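Local structure of putative isochorismatase (Burkholderia xenovorans, 3OQP) at residues S125-N128 with H129-S133; T98-A101 with G102-A106; L23-Y27 with P28-S32; G154-A158 with E159-R163. The protein probably acts as a hydrolase of the isochorismatase family, a group of alpha/beta enzymes that includes relatives of the nicotinamidases. All coordinates share one frame; numbering follows the deposited sequence.

Contact 1: residues S125-N128 with H129-S133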
# COMPACT_ATOMS: atom_id res chain seq x y z
N SER A 125 -4.21 3.05 0.82
CA SER A 125 -4.66 2.60 2.13
C SER A 125 -6.10 2.14 2.11
O SER A 125 -6.46 1.08 2.66
CB SER A 125 -4.44 3.72 3.14
OG SER A 125 -3.07 3.97 3.38
N THR A 126 -6.94 2.93 1.46
CA THR A 126 -8.34 2.65 1.36
C THR A 126 -8.54 1.34 0.58
O THR A 126 -9.35 0.46 1.00
CB THR A 126 -9.09 3.81 0.71
OG1 THR A 126 -8.95 4.97 1.54
CG2 THR A 126 -10.57 3.53 0.52
N ILE A 127 -7.81 1.17 -0.53
CA ILE A 127 -7.88 -0.05 -1.32
C ILE A 127 -7.42 -1.27 -0.52
O ILE A 127 -8.06 -2.33 -0.59
CB ILE A 127 -7.01 0.12 -2.57
CG1 ILE A 127 -7.69 1.16 -3.47
CG2 ILE A 127 -6.78 -1.22 -3.29
CD1 ILE A 127 -6.80 1.60 -4.68
N ASN A 128 -6.35 -1.15 0.26
CA ASN A 128 -5.84 -2.27 1.04
C ASN A 128 -6.91 -2.78 2.00
O ASN A 128 -7.16 -3.99 2.08
CB ASN A 128 -4.60 -1.87 1.86
CG ASN A 128 -4.03 -3.04 2.68
OD1 ASN A 128 -3.71 -4.01 2.06
ND2 ASN A 128 -3.93 -2.97 4.05
N HIS A 129 -7.60 -1.86 2.67
CA HIS A 129 -8.67 -2.24 3.57
C HIS A 129 -9.80 -2.91 2.79
O HIS A 129 -10.33 -3.94 3.19
CB HIS A 129 -9.17 -1.03 4.36
CG HIS A 129 -8.35 -0.73 5.57
ND1 HIS A 129 -8.12 0.56 6.01
CD2 HIS A 129 -7.81 -1.55 6.50
CE1 HIS A 129 -7.42 0.51 7.13
NE2 HIS A 129 -7.22 -0.75 7.46
N ALA A 130 -10.21 -2.28 1.69
CA ALA A 130 -11.30 -2.84 0.88
C ALA A 130 -11.05 -4.26 0.43
O ALA A 130 -11.92 -5.13 0.60
CB ALA A 130 -11.61 -1.95 -0.35
N VAL A 131 -9.86 -4.49 -0.13
CA VAL A 131 -9.51 -5.84 -0.64
C VAL A 131 -9.57 -6.88 0.49
O VAL A 131 -10.11 -7.97 0.32
CB VAL A 131 -8.10 -5.84 -1.31
CG1 VAL A 131 -7.59 -7.31 -1.55
CG2 VAL A 131 -8.16 -4.98 -2.55
N HIS A 132 -9.00 -6.55 1.64
CA HIS A 132 -8.93 -7.53 2.73
C HIS A 132 -10.27 -7.68 3.45
O HIS A 132 -10.43 -8.64 4.23
CB HIS A 132 -7.81 -7.16 3.70
CG HIS A 132 -6.46 -7.41 3.15
ND1 HIS A 132 -5.76 -6.46 2.44
CD2 HIS A 132 -5.68 -8.51 3.21
CE1 HIS A 132 -4.62 -6.99 2.07
NE2 HIS A 132 -4.53 -8.22 2.54
N SER A 133 -11.24 -6.84 3.13
CA SER A 133 -12.64 -6.97 3.59
C SER A 133 -13.50 -7.79 2.61
O SER A 133 -14.65 -8.08 2.88
CB SER A 133 -13.31 -5.61 3.81
OG SER A 133 -13.84 -5.04 2.62
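His132 donates twice to the carbonyl oxygen of Asn128, a worked example of how the last turn of an alpha-helix, here 124-132 of the isochorismatase fold, can add a side-chain bond to its backbone ladder. Asn128 O lies 2.9 Å from His132 ND1, in the plane of the imidazole, and 3.2 Å from His132 N; the two donors come from opposite faces of the peptide plane. The bond from ND1, together with the one NE2 accepts from Ser93 N of the second subunit, fixes the rotation of the ring. Asn128 directs CG away from its own backbone N (chi1 -179°), which brings its OD1 within 3.1 Å of His132 CE1, amide and ring planes 65° apart. That OD1 is also met by Ser125 OG of the second subunit, and His132 meets His129 of that subunit edge-to-face. This polar flank of the helix thus serves the dimer interface. Behind it runs the ordinary ladder, with Val131 N bonded to Ile127 O at 2.8 Å. The apolar flank settles on strand 136-140, where Ile127 and Val131 both touch Val137, and Ile127 CG2 lies 4.1 Å from Val131 CG2.

Contact 2: residues T98-A101 with G102-A106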
# COMPACT_ATOMS: atom_id res chain seq x y z
N THR A 98 -14.80 4.73 10.40
CA THR A 98 -15.86 5.52 9.75
C THR A 98 -17.09 4.68 9.50
O THR A 98 -17.11 3.48 9.81
CB THR A 98 -15.36 6.12 8.42
OG1 THR A 98 -15.31 5.09 7.43
CG2 THR A 98 -13.95 6.82 8.58
N ASP A 99 -18.11 5.27 8.87
CA ASP A 99 -19.29 4.52 8.53
C ASP A 99 -19.23 3.89 7.13
O ASP A 99 -20.25 3.36 6.68
CB ASP A 99 -20.52 5.37 8.69
CG ASP A 99 -20.66 6.44 7.64
OD1 ASP A 99 -19.91 6.46 6.65
OD2 ASP A 99 -21.62 7.26 7.81
N LEU A 100 -18.06 3.92 6.46
CA LEU A 100 -17.99 3.60 5.05
C LEU A 100 -18.36 2.13 4.77
O LEU A 100 -19.20 1.88 3.93
CB LEU A 100 -16.58 3.90 4.49
CG LEU A 100 -16.36 3.61 3.00
CD1 LEU A 100 -17.40 4.40 2.16
CD2 LEU A 100 -14.95 3.94 2.61
N ALA A 101 -17.75 1.18 5.49
CA ALA A 101 -18.00 -0.21 5.23
C ALA A 101 -19.49 -0.54 5.37
O ALA A 101 -20.06 -1.24 4.56
CB ALA A 101 -17.18 -1.11 6.16
N GLY A 102 -20.10 -0.06 6.45
CA GLY A 102 -21.53 -0.30 6.67
C GLY A 102 -22.42 0.33 5.60
O GLY A 102 -23.38 -0.25 5.13
N TRP A 103 -22.04 1.53 5.16
CA TRP A 103 -22.86 2.26 4.21
C TRP A 103 -22.86 1.52 2.89
O TRP A 103 -23.89 1.36 2.23
CB TRP A 103 -22.40 3.72 4.07
CG TRP A 103 -23.32 4.57 3.26
CD1 TRP A 103 -24.35 5.32 3.74
CD2 TRP A 103 -23.27 4.79 1.85
NE1 TRP A 103 -24.99 5.96 2.72
CE2 TRP A 103 -24.37 5.64 1.54
CE3 TRP A 103 -22.51 4.27 0.82
CZ2 TRP A 103 -24.65 6.04 0.26
CZ3 TRP A 103 -22.81 4.70 -0.48
CH2 TRP A 103 -23.85 5.57 -0.73
N LEU A 104 -21.65 1.13 2.46
CA LEU A 104 -21.49 0.31 1.27
C LEU A 104 -22.27 -0.99 1.33
O LEU A 104 -22.98 -1.39 0.39
CB LEU A 104 -20.00 0.05 1.01
CG LEU A 104 -19.09 1.25 0.68
CD1 LEU A 104 -17.65 0.78 0.68
CD2 LEU A 104 -19.48 1.97 -0.64
N ALA A 105 -22.16 -1.72 2.45
CA ALA A 105 -22.84 -3.00 2.60
C ALA A 105 -24.35 -2.89 2.52
O ALA A 105 -25.00 -3.74 1.92
CB ALA A 105 -22.39 -3.69 3.87
N ALA A 106 -24.86 -1.77 3.02
CA ALA A 106 -26.30 -1.50 3.05
C ALA A 106 -26.82 -1.24 1.63
O ALA A 106 -28.02 -1.23 1.40
CB ALA A 106 -26.63 -0.30 4.01
O HOH W 1 -18.57 1.02 8.67
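The short helix 100-105 packs against the central parallel sheet of this alpha/beta fold, and its first turn, where Leu100 meets Leu104, shows how a helix can start when its N-cap side chain makes no capping bond. Asp99 holds that N-cap position; its carboxylate goes instead to His85. The preceding residue does the polar work, for Thr98 OG1 accepts from Leu100 N at 3.1 Å and forms an ST turn. A water adds a second tie, donating to Thr98 O at 3.1 Å and accepting from Gly102 N at 2.9 Å, so that an amide of the opening turn is satisfied by solvent. From there the backbone takes over. Leu104 N reaches Leu100 O at 3.0 Å in an almost straight bond (177° at the hydrogen), whereas the bond from Trp103 N to Asp99 O, also 3.0 Å, is more bent at 148°. On the sheet side, Leu100 throws its CG directly opposite the backbone N (chi1 -180°), which carries CD1 along the helix to within 3.9 Å of Leu104 CG. The two leucines lie at a slant to each other, Leu100 against Ile10 and Val52, Leu104 against Ala8. Trp103 leads its indole away from the turn, to stack on His85 and make a cation-pi contact with Arg107, yet its base stays close: Trp103 CB sits 3.4 Å from Asp99 O. Leu104 is similarly tight at its branch point, its CG only 3.3 Å from Leu100 O.

Contact 3: residues L23-Y27 with P28-S32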
# COMPACT_ATOMS: atom_id res chain seq x y z
N LEU A 23 0.51 21.03 -1.39
CA LEU A 23 0.87 19.64 -1.71
C LEU A 23 0.49 19.36 -3.15
O LEU A 23 -0.39 18.56 -3.42
CB LEU A 23 0.21 18.70 -0.71
CG LEU A 23 0.64 17.22 -0.73
CD1 LEU A 23 2.14 17.07 -0.52
CD2 LEU A 23 -0.16 16.44 0.35
N PRO A 24 1.18 19.99 -4.10
CA PRO A 24 0.63 19.97 -5.43
C PRO A 24 0.83 18.66 -6.16
O PRO A 24 1.96 18.19 -6.32
CB PRO A 24 1.35 21.12 -6.14
CG PRO A 24 2.40 21.49 -5.34
CD PRO A 24 2.27 20.97 -3.97
N ILE A 25 -0.26 18.08 -6.61
CA ILE A 25 -0.18 16.87 -7.44
C ILE A 25 0.65 17.14 -8.71
O ILE A 25 0.40 18.15 -9.40
CB ILE A 25 -1.59 16.39 -7.78
CG1 ILE A 25 -2.36 15.92 -6.56
CG2 ILE A 25 -1.54 15.32 -8.88
CD1 ILE A 25 -1.82 14.64 -5.89
N GLU A 26 1.57 16.23 -9.04
CA GLU A 26 2.44 16.38 -10.22
C GLU A 26 2.25 15.31 -11.28
O GLU A 26 2.66 15.55 -12.39
CB GLU A 26 3.92 16.43 -9.88
CG GLU A 26 4.24 17.61 -9.04
CD GLU A 26 5.75 17.86 -8.86
OE1 GLU A 26 6.58 17.18 -9.53
OE2 GLU A 26 6.04 18.77 -8.05
N TYR A 27 1.69 14.14 -11.01
CA TYR A 27 1.51 13.16 -12.08
C TYR A 27 0.40 12.21 -11.70
O TYR A 27 0.36 11.75 -10.56
CB TYR A 27 2.75 12.31 -12.25
CG TYR A 27 2.68 11.55 -13.55
CD1 TYR A 27 2.04 10.32 -13.60
CD2 TYR A 27 3.18 12.07 -14.74
CE1 TYR A 27 1.94 9.58 -14.79
CE2 TYR A 27 3.08 11.37 -15.95
CZ TYR A 27 2.47 10.13 -15.98
OH TYR A 27 2.43 9.43 -17.18
N PRO A 28 -0.55 11.97 -12.62
CA PRO A 28 -0.77 12.67 -13.87
C PRO A 28 -0.97 14.16 -13.61
O PRO A 28 -1.17 14.65 -12.49
CB PRO A 28 -2.05 12.01 -14.42
CG PRO A 28 -2.03 10.63 -13.82
CD PRO A 28 -1.51 10.87 -12.42
N ASP A 29 -0.97 14.93 -14.69
CA ASP A 29 -1.29 16.35 -14.60
C ASP A 29 -2.59 16.56 -13.82
O ASP A 29 -3.61 15.94 -14.12
CB ASP A 29 -1.43 16.91 -16.01
CG ASP A 29 -1.73 18.38 -16.01
OD1 ASP A 29 -0.79 19.21 -15.96
OD2 ASP A 29 -2.91 18.72 -16.09
N VAL A 30 -2.60 17.51 -12.91
CA VAL A 30 -3.71 17.62 -12.04
C VAL A 30 -4.96 18.14 -12.72
O VAL A 30 -6.08 17.81 -12.34
CB VAL A 30 -3.37 18.44 -10.78
CG1 VAL A 30 -3.23 19.93 -11.11
CG2 VAL A 30 -4.42 18.17 -9.67
N GLN A 31 -4.81 19.01 -13.71
CA GLN A 31 -5.99 19.44 -14.43
C GLN A 31 -6.64 18.32 -15.19
O GLN A 31 -7.86 18.24 -15.29
CB GLN A 31 -5.70 20.64 -15.31
CG GLN A 31 -5.28 21.90 -14.55
CD GLN A 31 -6.35 22.38 -13.56
OE1 GLN A 31 -7.54 22.33 -13.85
NE2 GLN A 31 -5.92 22.79 -12.37
N SER A 32 -5.83 17.40 -15.69
CA SER A 32 -6.37 16.24 -16.43
C SER A 32 -7.09 15.26 -15.50
O SER A 32 -8.06 14.60 -15.87
CB SER A 32 -5.29 15.48 -17.23
OG SER A 32 -4.44 14.63 -16.42
O HOH W 2 0.03 18.59 -12.14
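Tyr27 lays one face of its phenol ring over the alpha carbon of Pro28, across a cis peptide bond. The CH-pi contact puts Pro28 CA 3.9 Å from the ring centroid and 24° off the ring normal. Two features bring this about: the cis bond folds the proline back beside the preceding side chain, and the tyrosine sets CG opposite its backbone N (chi1 -166°), where the ring can lie against it. The pyrrolidine joins in through Pro28 CD, 3.8 Å from Tyr27 CD1. Ile25 and Val30 meet differently, crossing at about a right angle. Val30 tucks CG1 between its N and carbonyl carbon (chi1 72°), leaving CG2 to press on the isoleucine branch point, with Ile25 CB 3.8 Å from Val30 CG2; this pair gives the turn an apolar inner side. Ile25 CG2 also approaches Pro28 O, at 3.7 Å. The polar closure is indirect: a water donates to Ile25 O at 2.8 Å and accepts from Val30 N at 2.9 Å. Beyond it, Asp29 OD2 accepts from Ser32 N at 3.2 Å with its anti lone pair. Glu26 and Tyr27, both facing Ser146, form a classic beta bulge, and the path then continues through a type VIb turn at Glu26-Asp29, with the aromatic-proline pairing known to favour the cis form, into the aspartate N-cap of helix 30-47.

Contact 4: residues G154-A158 with E159-R163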
# COMPACT_ATOMS: atom_id res chain seq x y z
N GLY A 154 15.29 7.84 0.27
CA GLY A 154 15.65 8.10 -1.12
C GLY A 154 14.71 9.08 -1.79
O GLY A 154 14.02 9.84 -1.15
N PHE A 155 14.80 9.14 -3.11
CA PHE A 155 14.00 10.01 -3.94
C PHE A 155 13.12 9.16 -4.83
O PHE A 155 13.57 8.13 -5.40
CB PHE A 155 14.93 10.87 -4.84
CG PHE A 155 14.19 11.65 -5.88
CD1 PHE A 155 13.67 12.86 -5.58
CD2 PHE A 155 13.91 11.10 -7.11
CE1 PHE A 155 12.92 13.57 -6.53
CE2 PHE A 155 13.18 11.82 -8.07
CZ PHE A 155 12.70 13.02 -7.76
N ALA A 156 11.88 9.62 -5.06
CA ALA A 156 11.03 9.03 -6.12
C ALA A 156 10.17 10.15 -6.69
O ALA A 156 9.56 10.93 -5.92
CB ALA A 156 10.14 7.93 -5.55
N SER A 157 10.09 10.25 -8.02
CA SER A 157 9.27 11.25 -8.67
C SER A 157 7.78 10.88 -8.55
O SER A 157 7.42 9.72 -8.30
CB SER A 157 9.65 11.38 -10.13
OG SER A 157 9.34 10.22 -10.84
N ALA A 158 6.92 11.83 -8.86
CA ALA A 158 5.50 11.58 -8.88
C ALA A 158 5.16 10.55 -9.95
O ALA A 158 4.32 9.67 -9.71
CB ALA A 158 4.68 12.87 -9.07
N GLU A 159 5.80 10.61 -11.13
CA GLU A 159 5.54 9.64 -12.16
C GLU A 159 5.94 8.24 -11.70
O GLU A 159 5.22 7.27 -11.93
CB GLU A 159 6.27 10.01 -13.47
CG GLU A 159 5.91 9.12 -14.68
CD GLU A 159 6.57 7.75 -14.68
OE1 GLU A 159 7.67 7.54 -14.09
OE2 GLU A 159 6.00 6.86 -15.38
N GLU A 160 7.09 8.11 -11.06
CA GLU A 160 7.56 6.80 -10.63
C GLU A 160 6.60 6.25 -9.57
O GLU A 160 6.21 5.09 -9.58
CB GLU A 160 8.96 6.83 -10.04
CG GLU A 160 10.09 6.97 -10.99
CD GLU A 160 11.43 7.12 -10.29
OE1 GLU A 160 11.52 7.89 -9.29
OE2 GLU A 160 12.40 6.50 -10.78
N ILE A 161 6.21 7.09 -8.62
CA ILE A 161 5.30 6.66 -7.54
C ILE A 161 3.97 6.18 -8.16
O ILE A 161 3.46 5.13 -7.81
CB ILE A 161 5.11 7.72 -6.46
CG1 ILE A 161 6.44 8.00 -5.77
CG2 ILE A 161 3.99 7.28 -5.46
CD1 ILE A 161 6.42 9.11 -4.77
N HIS A 162 3.35 7.01 -8.98
CA HIS A 162 2.07 6.70 -9.54
C HIS A 162 2.09 5.47 -10.41
O HIS A 162 1.21 4.63 -10.34
CB HIS A 162 1.52 7.91 -10.30
CG HIS A 162 0.16 7.71 -10.88
ND1 HIS A 162 -1.00 7.78 -10.14
CD2 HIS A 162 -0.21 7.47 -12.16
CE1 HIS A 162 -2.03 7.60 -10.96
NE2 HIS A 162 -1.58 7.41 -12.18
N ARG A 163 3.14 5.36 -11.22
CA ARG A 163 3.32 4.19 -12.06
C ARG A 163 3.51 2.91 -11.26
O ARG A 163 2.88 1.86 -11.55
CB ARG A 163 4.43 4.37 -13.08
CG ARG A 163 4.73 3.15 -13.93
CD ARG A 163 5.58 3.37 -15.19
NE ARG A 163 6.73 4.21 -14.85
CZ ARG A 163 7.86 3.79 -14.30
NH1 ARG A 163 8.10 2.51 -14.11
NH2 ARG A 163 8.79 4.67 -13.96
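Glu160 folds back over Ser157, and each atom of its side chain can be followed along that path. CB starts 3.5 Å from Ser157 OG; CG, set opposite the carbonyl carbon of its own residue (chi1 -76°), passes the same hydroxyl at 3.3 Å. Beyond CG the chain is extended (chi2 175°), which carries the carboxylate past the serine to the end of strand 154-156. There Glu160 OE1 accepts from Ser157 N at 3.0 Å on its anti lone pair and also lies 3.4 Å from Ala156 CA. OE2 turns to a different partner, forming a salt bridge with Arg163 NH2 of the second subunit. The exchange is reciprocal between Ser157 and Glu160, since Glu160 N donates to Ser157 OG at 3.1 Å; this is the capping box that starts helix 158-173. The serine hydroxyl stands between its own N and carbonyl carbon (chi1 67°), the placement that lets it face the helix amide. Strand and helix run at a steep angle here, and the corner is filled by Ala156 CB, 3.7 Å from Ile161 CG1. A negative charge on Glu160, at the N-terminal end of the helix, would probably be favoured by the helix end as well as by Arg163 of the second subunit. One turn along, Arg163 grips Glu159 side-on, NE to OE2 at 2.8 Å and NH2 to OE1 at 3.1 Å, with the carboxylate at the edge of the guanidinium. The other terminal nitrogen, NH1, bonds to Phe155 O of the second subunit.

Contacts 3 and 4 are neighbours in space: Pro28 CD packs 3.5 Å from His162 NE2, and Tyr27 CB lies 3.7 Å from Glu159 N, so the turn before helix 30-47 rests on the start of helix 158-173. Contact 1 is buried, contacts 2 and 4 are partly buried, and contact 3 is at the surface. Both helix starts at contacts 3 and 4 use a side-chain cap, whereas contact 2 relies on an ST turn and a water. Contacts 1, 3 and 4 touch the second subunit, contact 1 through histidine rings and serine-asparagine bonds, contact 4 through salt bridges and hydrogen bonds of Arg163, contact 3 by packing; contact 2 serves the sheet of its own chain.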